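Putative cytochrome P450 YjiB (Bacillus subtilis subsp. subtilis, PDB 4RM4) probably acts as a heme-dependent cytochrome P450 monooxygenase, inserting one atom of molecular oxygen into organic substrates. Local coordinates at residues 262-273 with 360-371. Sequence-based numbering, arbitrary orientation. Where two conformers were deposited one is given.
Sequences YEELRSHPELMP and NIALTSLISAFP
R266 and Y262, one turn apart on helix 261-267, bind carbonyls at and just beyond the C-terminal end of helix 352-369, a worked example of side-chain donors meeting backbone carbonyls at a helix C-terminus. R266 can be followed outward. Its CB rests on I367 CG2 at 3.7 Å; CG and CD pass the I367 carbonyl; NE donates to I367 O at 2.9 Å, within both the carbonyl and guanidinium planes. With CG anti to the backbone N (chi1 -169°) and the chain extended to NE, the tip runs on until NH2 meets S368 O at 2.9 Å, from above that carbonyl's plane, while P371 CA covers one guanidinium face. In the cytochrome P450 fold 262-273 runs from the J helix into the start of the K helix, and 360-371 ends the L helix, which follows the loop of the presumed heme-ligating cysteine; the axes of 262-267 and 360-369 cross at -99°. Y262 OH donates to F370 O at 2.8 Å, and I367 CG2 lies over its ring in a CH-pi contact, 3.9 Å from the centroid. A leucine in place of Y262 would probably leave F370 O without this donor and I367 CG2 without its aromatic face. Beyond, I367 is a knob among Y262, L265, R266 and M272, and M272, its chain folded back at chi2 (67°), brings CE within 3.7 Å of L363 CB.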
# COMPACT_ATOMS: atom_id res chain seq x y z
N TYR A 262 -4.20 15.80 16.89
CA TYR A 262 -5.58 15.66 16.42
C TYR A 262 -6.26 17.02 16.36
O TYR A 262 -6.90 17.37 15.38
CB TYR A 262 -6.37 14.71 17.34
CG TYR A 262 -7.74 14.30 16.82
CD1 TYR A 262 -7.92 13.09 16.16
CD2 TYR A 262 -8.86 15.11 17.01
CE1 TYR A 262 -9.19 12.70 15.68
CE2 TYR A 262 -10.12 14.73 16.54
CZ TYR A 262 -10.27 13.53 15.88
OH TYR A 262 -11.52 13.15 15.42
N GLU A 263 -6.09 17.79 17.43
CA GLU A 263 -6.72 19.09 17.56
C GLU A 263 -6.12 20.09 16.57
O GLU A 263 -6.83 20.92 15.99
CB GLU A 263 -6.53 19.60 18.99
CG GLU A 263 -7.12 18.69 20.07
CD GLU A 263 -6.61 17.25 20.05
OE1 GLU A 263 -5.39 17.01 19.91
OE2 GLU A 263 -7.46 16.34 20.19
N GLU A 264 -4.81 20.01 16.38
CA GLU A 264 -4.10 20.88 15.44
C GLU A 264 -4.58 20.62 14.02
O GLU A 264 -4.81 21.55 13.25
CB GLU A 264 -2.59 20.68 15.54
CG GLU A 264 -1.77 21.39 14.47
CD GLU A 264 -1.53 22.88 14.77
OE1 GLU A 264 -1.82 23.33 15.91
OE2 GLU A 264 -1.04 23.59 13.87
N LEU A 265 -4.73 19.34 13.66
CA LEU A 265 -5.22 19.00 12.32
C LEU A 265 -6.68 19.44 12.14
O LEU A 265 -7.06 19.90 11.07
CB LEU A 265 -5.07 17.49 12.03
CG LEU A 265 -3.64 17.04 11.73
CD1 LEU A 265 -3.53 15.52 11.52
CD2 LEU A 265 -3.09 17.82 10.53
N ARG A 266 -7.49 19.29 13.18
CA ARG A 266 -8.87 19.73 13.09
C ARG A 266 -8.95 21.25 12.87
O ARG A 266 -9.77 21.72 12.08
CB ARG A 266 -9.66 19.32 14.34
CG ARG A 266 -11.15 19.52 14.21
CD ARG A 266 -11.93 18.58 15.12
NE ARG A 266 -13.29 18.39 14.63
CZ ARG A 266 -14.34 19.09 15.03
NH1 ARG A 266 -14.19 20.05 15.94
NH2 ARG A 266 -15.54 18.85 14.53
N SER A 267 -8.09 22.00 13.55
CA SER A 267 -8.05 23.46 13.40
C SER A 267 -7.38 23.90 12.10
O SER A 267 -7.73 24.95 11.53
CB SER A 267 -7.33 24.11 14.58
OG SER A 267 -8.08 23.97 15.78
N HIS A 268 -6.43 23.11 11.64
CA HIS A 268 -5.58 23.48 10.52
C HIS A 268 -5.48 22.35 9.52
O HIS A 268 -4.42 21.74 9.36
CB HIS A 268 -4.17 23.82 11.03
CG HIS A 268 -4.06 25.19 11.64
ND1 HIS A 268 -4.21 25.41 12.99
CD2 HIS A 268 -3.82 26.39 11.08
CE1 HIS A 268 -4.07 26.70 13.24
NE2 HIS A 268 -3.83 27.32 12.10
N PRO A 269 -6.59 22.05 8.84
CA PRO A 269 -6.60 20.93 7.89
C PRO A 269 -5.61 21.09 6.74
O PRO A 269 -5.34 20.11 6.05
CB PRO A 269 -8.05 20.92 7.37
CG PRO A 269 -8.58 22.28 7.65
CD PRO A 269 -7.89 22.75 8.90
N GLU A 270 -5.05 22.29 6.54
CA GLU A 270 -4.05 22.49 5.50
C GLU A 270 -2.73 21.78 5.80
O GLU A 270 -1.89 21.63 4.92
CB GLU A 270 -3.81 23.98 5.22
CG GLU A 270 -3.11 24.75 6.34
CD GLU A 270 -4.07 25.19 7.43
OE1 GLU A 270 -5.27 24.88 7.32
OE2 GLU A 270 -3.62 25.86 8.39
N LEU A 271 -2.54 21.35 7.04
CA LEU A 271 -1.32 20.64 7.38
C LEU A 271 -1.38 19.16 7.00
O LEU A 271 -0.39 18.44 7.12
CB LEU A 271 -1.02 20.78 8.87
CG LEU A 271 -0.74 22.22 9.32
CD1 LEU A 271 -0.76 22.31 10.82
CD2 LEU A 271 0.58 22.70 8.77
N MET A 272 -2.53 18.71 6.51
CA MET A 272 -2.73 17.27 6.27
C MET A 272 -1.79 16.61 5.24
O MET A 272 -1.26 15.53 5.50
CB MET A 272 -4.20 16.96 5.99
CG MET A 272 -4.49 15.48 5.85
SD MET A 272 -4.26 14.59 7.41
CE MET A 272 -5.66 15.20 8.35
N PRO A 273 -1.57 17.24 4.06
CA PRO A 273 -0.66 16.55 3.13
C PRO A 273 0.68 16.19 3.78
O PRO A 273 1.19 15.10 3.60
CB PRO A 273 -0.45 17.60 2.02
CG PRO A 273 -1.70 18.41 2.03
CD PRO A 273 -2.11 18.49 3.49
N ASN A 360 -5.66 11.72 2.42
CA ASN A 360 -5.94 13.11 2.77
C ASN A 360 -7.44 13.29 3.00
O ASN A 360 -7.86 13.86 4.00
CB ASN A 360 -5.47 14.05 1.66
CG ASN A 360 -5.71 15.52 2.00
OD1 ASN A 360 -6.73 15.88 2.57
ND2 ASN A 360 -4.75 16.36 1.65
N ILE A 361 -8.23 12.79 2.06
CA ILE A 361 -9.68 12.90 2.16
C ILE A 361 -10.25 12.10 3.33
O ILE A 361 -11.03 12.62 4.13
CB ILE A 361 -10.36 12.48 0.85
CG1 ILE A 361 -10.19 13.61 -0.18
CG2 ILE A 361 -11.82 12.13 1.10
CD1 ILE A 361 -10.85 13.36 -1.50
N ALA A 362 -9.84 10.84 3.44
CA ALA A 362 -10.28 10.03 4.57
C ALA A 362 -9.94 10.68 5.91
O ALA A 362 -10.81 10.80 6.77
CB ALA A 362 -9.70 8.64 4.49
N LEU A 363 -8.69 11.11 6.10
CA LEU A 363 -8.29 11.64 7.40
C LEU A 363 -8.93 12.98 7.69
O LEU A 363 -9.47 13.21 8.78
CB LEU A 363 -6.77 11.76 7.50
CG LEU A 363 -6.06 10.42 7.35
CD1 LEU A 363 -4.57 10.61 7.17
CD2 LEU A 363 -6.38 9.51 8.54
N THR A 364 -8.89 13.89 6.72
CA THR A 364 -9.47 15.20 6.97
C THR A 364 -10.96 15.05 7.29
O THR A 364 -11.47 15.69 8.22
CB THR A 364 -9.22 16.19 5.81
OG1 THR A 364 -9.74 17.48 6.14
CG2 THR A 364 -9.90 15.70 4.57
N SER A 365 -11.63 14.16 6.57
CA SER A 365 -13.07 13.97 6.75
C SER A 365 -13.41 13.34 8.09
O SER A 365 -14.37 13.75 8.76
CB SER A 365 -13.65 13.11 5.63
OG SER A 365 -13.45 13.72 4.37
N LEU A 366 -12.63 12.35 8.50
CA LEU A 366 -12.84 11.73 9.80
C LEU A 366 -12.66 12.76 10.92
O LEU A 366 -13.51 12.89 11.80
CB LEU A 366 -11.87 10.57 9.99
CG LEU A 366 -12.17 9.54 11.07
CD1 LEU A 366 -13.53 8.88 10.82
CD2 LEU A 366 -11.06 8.50 11.11
N ILE A 367 -11.55 13.50 10.88
CA ILE A 367 -11.23 14.41 11.96
C ILE A 367 -12.23 15.57 12.05
O ILE A 367 -12.50 16.09 13.14
CB ILE A 367 -9.76 14.93 11.88
CG1 ILE A 367 -8.79 13.75 11.92
CG2 ILE A 367 -9.46 15.88 13.02
CD1 ILE A 367 -7.31 14.15 11.83
N SER A 368 -12.77 15.97 10.90
CA SER A 368 -13.80 17.01 10.86
C SER A 368 -15.11 16.54 11.49
O SER A 368 -15.82 17.32 12.14
CB SER A 368 -14.04 17.44 9.40
OG SER A 368 -14.95 18.53 9.32
N ALA A 369 -15.44 15.27 11.29
CA ALA A 369 -16.71 14.74 11.78
C ALA A 369 -16.71 14.53 13.29
O ALA A 369 -17.78 14.49 13.91
CB ALA A 369 -17.06 13.43 11.07
N PHE A 370 -15.53 14.39 13.88
CA PHE A 370 -15.43 14.04 15.29
C PHE A 370 -14.56 15.02 16.07
O PHE A 370 -13.37 15.16 15.81
CB PHE A 370 -14.91 12.61 15.45
CG PHE A 370 -15.85 11.58 14.89
CD1 PHE A 370 -17.03 11.28 15.55
CD2 PHE A 370 -15.58 10.95 13.68
CE1 PHE A 370 -17.92 10.35 15.03
CE2 PHE A 370 -16.46 10.02 13.16
CZ PHE A 370 -17.63 9.72 13.84
N PRO A 371 -15.17 15.72 17.04
CA PRO A 371 -14.44 16.71 17.82
C PRO A 371 -13.31 16.07 18.63
O PRO A 371 -12.22 16.64 18.74
CB PRO A 371 -15.52 17.31 18.74
CG PRO A 371 -16.60 16.28 18.79
CD PRO A 371 -16.59 15.62 17.45